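Local coordinates for protein ribosomal RNA small subunit methyltransferase E (Neisseria gonorrhoeae, PDB 5VM8) that probably methylates N3 of a specific uridine in 16S ribosomal RNA, using S-adenosyl methionine as the methyl donor, at residues Arg11-Glu16 with Ile139-Cys144; Glu16-Gly21 with Lys53-Arg58. All blocks are in the same frame, centred on the assembly; numbering follows the deposited sequence.

Contact 1 (Arg11-Glu16 with Ile139-Cys144)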
loop_
_atom_site.group_PDB
_atom_site.type_symbol
_atom_site.label_atom_id
_atom_site.label_comp_id
_atom_site.label_asym_id
_atom_site.label_seq_id
_atom_site.Cartn_x
_atom_site.Cartn_y
_atom_site.Cartn_z
ATOM N N ARG A 11 5.816 -16.998 0.696
ATOM C CA ARG A 11 4.664 -16.451 -0.010
ATOM C C ARG A 11 5.088 -15.710 -1.275
ATOM O O ARG A 11 6.028 -14.905 -1.262
ATOM C CB ARG A 11 3.886 -15.501 0.907
ATOM C CG ARG A 11 3.357 -16.167 2.177
ATOM C CD ARG A 11 2.803 -15.153 3.191
ATOM N NE ARG A 11 2.247 -13.979 2.526
ATOM C CZ ARG A 11 0.992 -13.884 2.109
ATOM N NH1 ARG A 11 0.151 -14.897 2.293
ATOM N NH2 ARG A 11 0.583 -12.785 1.496
ATOM N N PHE A 12 4.386 -15.982 -2.365
ATOM C CA PHE A 12 4.698 -15.409 -3.659
ATOM C C PHE A 12 3.418 -14.891 -4.296
ATOM O O PHE A 12 2.404 -15.596 -4.342
ATOM C CB PHE A 12 5.387 -16.448 -4.549
ATOM C CG PHE A 12 6.601 -17.062 -3.908
ATOM C CD1 PHE A 12 7.817 -16.384 -3.895
ATOM C CD2 PHE A 12 6.518 -18.294 -3.277
ATOM C CE1 PHE A 12 8.924 -16.931 -3.277
ATOM C CE2 PHE A 12 7.622 -18.852 -2.667
ATOM C CZ PHE A 12 8.822 -18.167 -2.660
ATOM N N TYR A 13 3.479 -13.654 -4.777
ATOM C CA TYR A 13 2.386 -13.016 -5.496
ATOM C C TYR A 13 2.340 -13.549 -6.924
ATOM O O TYR A 13 3.339 -13.486 -7.643
ATOM C CB TYR A 13 2.595 -11.506 -5.496
ATOM C CG TYR A 13 1.633 -10.744 -6.367
ATOM C CD1 TYR A 13 0.274 -10.693 -6.071
ATOM C CD2 TYR A 13 2.074 -10.125 -7.524
ATOM C CE1 TYR A 13 -0.604 -9.999 -6.883
ATOM C CE2 TYR A 13 1.211 -9.439 -8.340
ATOM C CZ TYR A 13 -0.124 -9.377 -8.023
ATOM O OH TYR A 13 -0.970 -8.682 -8.860
ATOM N N LEU A 14 1.194 -14.095 -7.325
ATOM C CA LEU A 14 0.989 -14.603 -8.682
ATOM C C LEU A 14 -0.402 -14.173 -9.143
ATOM O O LEU A 14 -1.407 -14.803 -8.778
ATOM C CB LEU A 14 1.152 -16.121 -8.744
ATOM C CG LEU A 14 0.867 -16.804 -10.089
ATOM C CD1 LEU A 14 1.892 -16.432 -11.115
ATOM C CD2 LEU A 14 0.784 -18.320 -9.946
ATOM N N PRO A 15 -0.506 -13.086 -9.919
ATOM C CA PRO A 15 -1.833 -12.572 -10.296
ATOM C C PRO A 15 -2.530 -13.435 -11.337
ATOM O O PRO A 15 -2.799 -12.965 -12.446
ATOM C CB PRO A 15 -1.517 -11.189 -10.874
ATOM C CG PRO A 15 -0.141 -11.348 -11.436
ATOM C CD PRO A 15 0.585 -12.285 -10.505
ATOM N N GLU A 16 -2.839 -14.682 -10.995
ATOM C CA GLU A 16 -3.477 -15.604 -11.924
ATOM C C GLU A 16 -4.525 -16.434 -11.194
ATOM O O GLU A 16 -4.430 -16.665 -9.985
ATOM C CB GLU A 16 -2.446 -16.525 -12.602
ATOM N N ILE A 139 7.541 -2.682 -4.400
ATOM C CA ILE A 139 7.719 -2.604 -2.949
ATOM C C ILE A 139 6.431 -3.000 -2.232
ATOM O O ILE A 139 6.455 -3.727 -1.233
ATOM C CB ILE A 139 8.198 -1.208 -2.523
ATOM C CG1 ILE A 139 9.638 -0.970 -2.955
ATOM C CG2 ILE A 139 8.051 -1.008 -1.009
ATOM C CD1 ILE A 139 10.010 0.517 -2.945
ATOM N N VAL A 140 5.290 -2.554 -2.748
ATOM C CA VAL A 140 4.005 -2.917 -2.161
ATOM C C VAL A 140 3.780 -4.428 -2.237
ATOM O O VAL A 140 3.294 -5.051 -1.288
ATOM C CB VAL A 140 2.881 -2.122 -2.852
ATOM C CG1 VAL A 140 1.508 -2.749 -2.577
ATOM C CG2 VAL A 140 2.926 -0.653 -2.398
ATOM N N ILE A 141 4.100 -5.033 -3.379
ATOM C CA ILE A 141 3.877 -6.462 -3.553
ATOM C C ILE A 141 4.719 -7.254 -2.560
ATOM O O ILE A 141 4.240 -8.206 -1.919
ATOM C CB ILE A 141 4.189 -6.846 -5.007
ATOM C CG1 ILE A 141 3.062 -6.354 -5.915
ATOM C CG2 ILE A 141 4.445 -8.356 -5.147
ATOM C CD1 ILE A 141 3.440 -6.309 -7.383
ATOM N N SER A 142 5.986 -6.867 -2.418
ATOM C CA SER A 142 6.868 -7.538 -1.474
ATOM C C SER A 142 6.345 -7.417 -0.049
ATOM O O SER A 142 6.409 -8.383 0.725
ATOM C CB SER A 142 8.270 -6.950 -1.575
ATOM O OG SER A 142 8.884 -7.401 -2.765
ATOM N N ALA A 143 5.807 -6.247 0.303
ATOM C CA ALA A 143 5.297 -6.041 1.650
ATOM C C ALA A 143 4.081 -6.905 1.904
ATOM O O ALA A 143 3.873 -7.356 3.034
ATOM C CB ALA A 143 4.964 -4.560 1.887
ATOM N N CYS A 144 3.302 -7.188 0.858
ATOM C CA CYS A 144 2.194 -8.122 1.008
ATOM C C CYS A 144 2.697 -9.547 1.199
ATOM O O CYS A 144 2.151 -10.306 2.014
ATOM C CB CYS A 144 1.259 -8.030 -0.196
ATOM S SG CYS A 144 0.378 -6.443 -0.280
#
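R11 reaches helix 128-147 with its guanidinium group. NH2 donates a hydrogen bond of 3.0 Å to the backbone O of C144. The bond is bent, with an N-H...O angle of 150°. NH2 sits above the carbonyl plane of C144, and the oxygen lies near the guanidinium plane, tilted about 20° from it. The bend of the arginine chain at chi3 (31°) turns the group toward the helix. NE is hydrogen-bonded to the backbone O of E145 and NH1 to OD1 of N150, so several acceptors fix the rotation of the guanidinium.

Y13 makes the apolar half of the contact. Its backbone N is hydrogen-bonded to OE2 of E145. Its CB lies 3.7 Å from CG2 of I141, which also meets CD2. CD1 of I141 reaches Y13 CE2 at 4.0 Å. CG1 lies over this face of the ring, so the isoleucine leans on the CD2-CE2 side. The two side chains cross at about a right angle. P15 CD lies over the opposite face, 3.6 Å above the ring plane and toward the rim. The ring thus sits between proline and isoleucine.

The arrangement is a domain interface: edge strand 11-13 of the N-terminal PUA-like sheet meets a helix of the SPOUT methyltransferase domain.

Contact 2 (Glu16-Gly21 with Lys53-Arg58)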
loop_
_atom_site.group_PDB
_atom_site.type_symbol
_atom_site.label_atom_id
_atom_site.label_comp_id
_atom_site.label_asym_id
_atom_site.label_seq_id
_atom_site.Cartn_x
_atom_site.Cartn_y
_atom_site.Cartn_z
ATOM N N GLU A 16 -2.839 -14.682 -10.995
ATOM C CA GLU A 16 -3.477 -15.604 -11.924
ATOM C C GLU A 16 -4.525 -16.434 -11.194
ATOM O O GLU A 16 -4.430 -16.665 -9.985
ATOM C CB GLU A 16 -2.446 -16.525 -12.602
ATOM N N ASN A 17 -5.538 -16.868 -11.938
ATOM C CA ASN A 17 -6.556 -17.753 -11.389
ATOM C C ASN A 17 -6.023 -19.183 -11.299
ATOM O O ASN A 17 -5.523 -19.733 -12.284
ATOM C CB ASN A 17 -7.818 -17.701 -12.249
ATOM C CG ASN A 17 -9.055 -17.338 -11.451
ATOM O OD1 ASN A 17 -9.557 -18.143 -10.663
ATOM N ND2 ASN A 17 -9.562 -16.127 -11.657
ATOM N N LEU A 18 -6.118 -19.778 -10.111
ATOM C CA LEU A 18 -5.557 -21.092 -9.829
ATOM C C LEU A 18 -6.668 -22.090 -9.530
ATOM O O LEU A 18 -7.593 -21.795 -8.764
ATOM C CB LEU A 18 -4.594 -21.050 -8.639
ATOM C CG LEU A 18 -3.333 -20.200 -8.773
ATOM C CD1 LEU A 18 -2.521 -20.275 -7.499
ATOM C CD2 LEU A 18 -2.508 -20.671 -9.957
ATOM N N SER A 19 -6.560 -23.275 -10.121
ATOM C CA SER A 19 -7.517 -24.338 -9.874
ATOM C C SER A 19 -6.942 -25.288 -8.837
ATOM O O SER A 19 -5.729 -25.500 -8.769
ATOM C CB SER A 19 -7.853 -25.085 -11.160
ATOM O OG SER A 19 -8.439 -24.205 -12.100
ATOM N N VAL A 20 -7.835 -25.874 -8.042
ATOM C CA VAL A 20 -7.459 -26.647 -6.862
ATOM C C VAL A 20 -6.699 -27.929 -7.205
ATOM O O VAL A 20 -6.316 -28.681 -6.301
ATOM C CB VAL A 20 -8.703 -26.967 -6.013
ATOM N N GLY A 21 -6.495 -28.215 -8.494
ATOM C CA GLY A 21 -5.659 -29.352 -8.851
ATOM C C GLY A 21 -4.742 -29.203 -10.056
ATOM O O GLY A 21 -4.178 -30.195 -10.527
ATOM N N LYS A 53 -7.560 -14.241 -2.763
ATOM C CA LYS A 53 -7.598 -15.699 -2.758
ATOM C C LYS A 53 -6.182 -16.244 -2.857
ATOM O O LYS A 53 -5.415 -15.832 -3.733
ATOM C CB LYS A 53 -8.450 -16.244 -3.912
ATOM N N ALA A 54 -5.837 -17.165 -1.964
ATOM C CA ALA A 54 -4.525 -17.791 -1.973
ATOM C C ALA A 54 -4.670 -19.303 -2.080
ATOM O O ALA A 54 -5.738 -19.869 -1.839
ATOM C CB ALA A 54 -3.710 -17.426 -0.721
ATOM N N HIS A 55 -3.580 -19.952 -2.467
ATOM C CA HIS A 55 -3.546 -21.398 -2.565
ATOM C C HIS A 55 -2.259 -21.915 -1.950
ATOM O O HIS A 55 -1.233 -21.231 -1.943
ATOM C CB HIS A 55 -3.645 -21.871 -4.017
ATOM C CG HIS A 55 -4.993 -21.671 -4.624
ATOM N ND1 HIS A 55 -5.945 -22.668 -4.662
ATOM C CD2 HIS A 55 -5.561 -20.585 -5.196
ATOM C CE1 HIS A 55 -7.034 -22.210 -5.250
ATOM N NE2 HIS A 55 -6.829 -20.948 -5.582
ATOM N N THR A 56 -2.329 -23.138 -1.441
ATOM C CA THR A 56 -1.145 -23.868 -1.029
ATOM C C THR A 56 -0.730 -24.721 -2.215
ATOM O O THR A 56 -1.578 -25.339 -2.866
ATOM C CB THR A 56 -1.425 -24.755 0.188
ATOM O OG1 THR A 56 -2.108 -24.004 1.197
ATOM C CG2 THR A 56 -0.129 -25.290 0.773
ATOM N N ALA A 57 0.567 -24.727 -2.517
ATOM C CA ALA A 57 1.076 -25.462 -3.666
ATOM C C ALA A 57 2.328 -26.236 -3.279
ATOM O O ALA A 57 3.125 -25.776 -2.458
ATOM C CB ALA A 57 1.376 -24.524 -4.844
ATOM N N ARG A 58 2.490 -27.420 -3.864
ATOM C CA ARG A 58 3.699 -28.211 -3.676
ATOM C C ARG A 58 4.659 -27.889 -4.819
ATOM O O ARG A 58 4.295 -28.021 -5.993
ATOM C CB ARG A 58 3.371 -29.705 -3.639
ATOM C CG ARG A 58 4.584 -30.630 -3.491
ATOM C CD ARG A 58 4.202 -32.117 -3.388
ATOM N NE ARG A 58 3.346 -32.552 -4.492
ATOM C CZ ARG A 58 2.068 -32.900 -4.356
ATOM N NH1 ARG A 58 1.356 -33.273 -5.415
ATOM N NH2 ARG A 58 1.504 -32.883 -3.154
#
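L18 lies over one face of the H55 imidazole, and this pair carries the contact. CB of L18 is 3.9 Å from the ring centroid and 25° off the ring normal. This is a CH-pi contact. It is not centred: CB sits toward the rim, nearest to CD2 of H55 at 3.6 Å. CD1 of L18 extends the cover, 3.8 Å from the same CD2 and 4.0 Å from CB of H55. The two side chains run alongside each other, pointing opposite ways. In L18, CG stands anti to the carbonyl carbon (chi1 -63°), and the extended chi2 (179°) carries CD1 back along the histidine toward its CB. O of L18 belongs to this tight part too, 3.4 Å from NE2 of H55. The oxygen sits well above the imidazole plane, on the same side as L18 CB and beyond the rim. It is not in line with a ring N-H direction, so the pair is not a hydrogen bond. No hydrogen bond joins the two segments at all. L18 also touches L47 of strand 44-48. H55 is backbone-paired with L47, while its ring packs on I71 and E74 of strand 67-75.

The loose side begins at S19. It turns its side chain away from the strand and is exposed. V20 is exposed too, and CB of V20 stays 5.1 Å from CE1 of H55. Its outer carbons are not modelled.

The whole is a loop packed across a sheet. The connection between strands 11-13 and 23-25 rests, through one leucine, on antiparallel strand 54-62 of the small PUA-like beta domain, near its surface.

In the fold
Both contacts involve the same five-stranded sheet, and their segments run on through E16. Their centres lie 14 Å apart. Contact 1 is partly buried, and its centre lies about 11 Å from the centre of the chain. It joins two domains, and it mixes a guanidinium-to-carbonyl hydrogen bond with apolar packing on a tyrosine. Contact 2 lies at the surface, its centre about 23 Å from the centre of the chain. It stays within the N-terminal domain and relies on leucine-histidine packing without a hydrogen bond. The chain thus leaves the interface along strand 11-13 and then crosses its own sheet. Residues 139-144 belong to the SPOUT part, the family known for its trefoil knot.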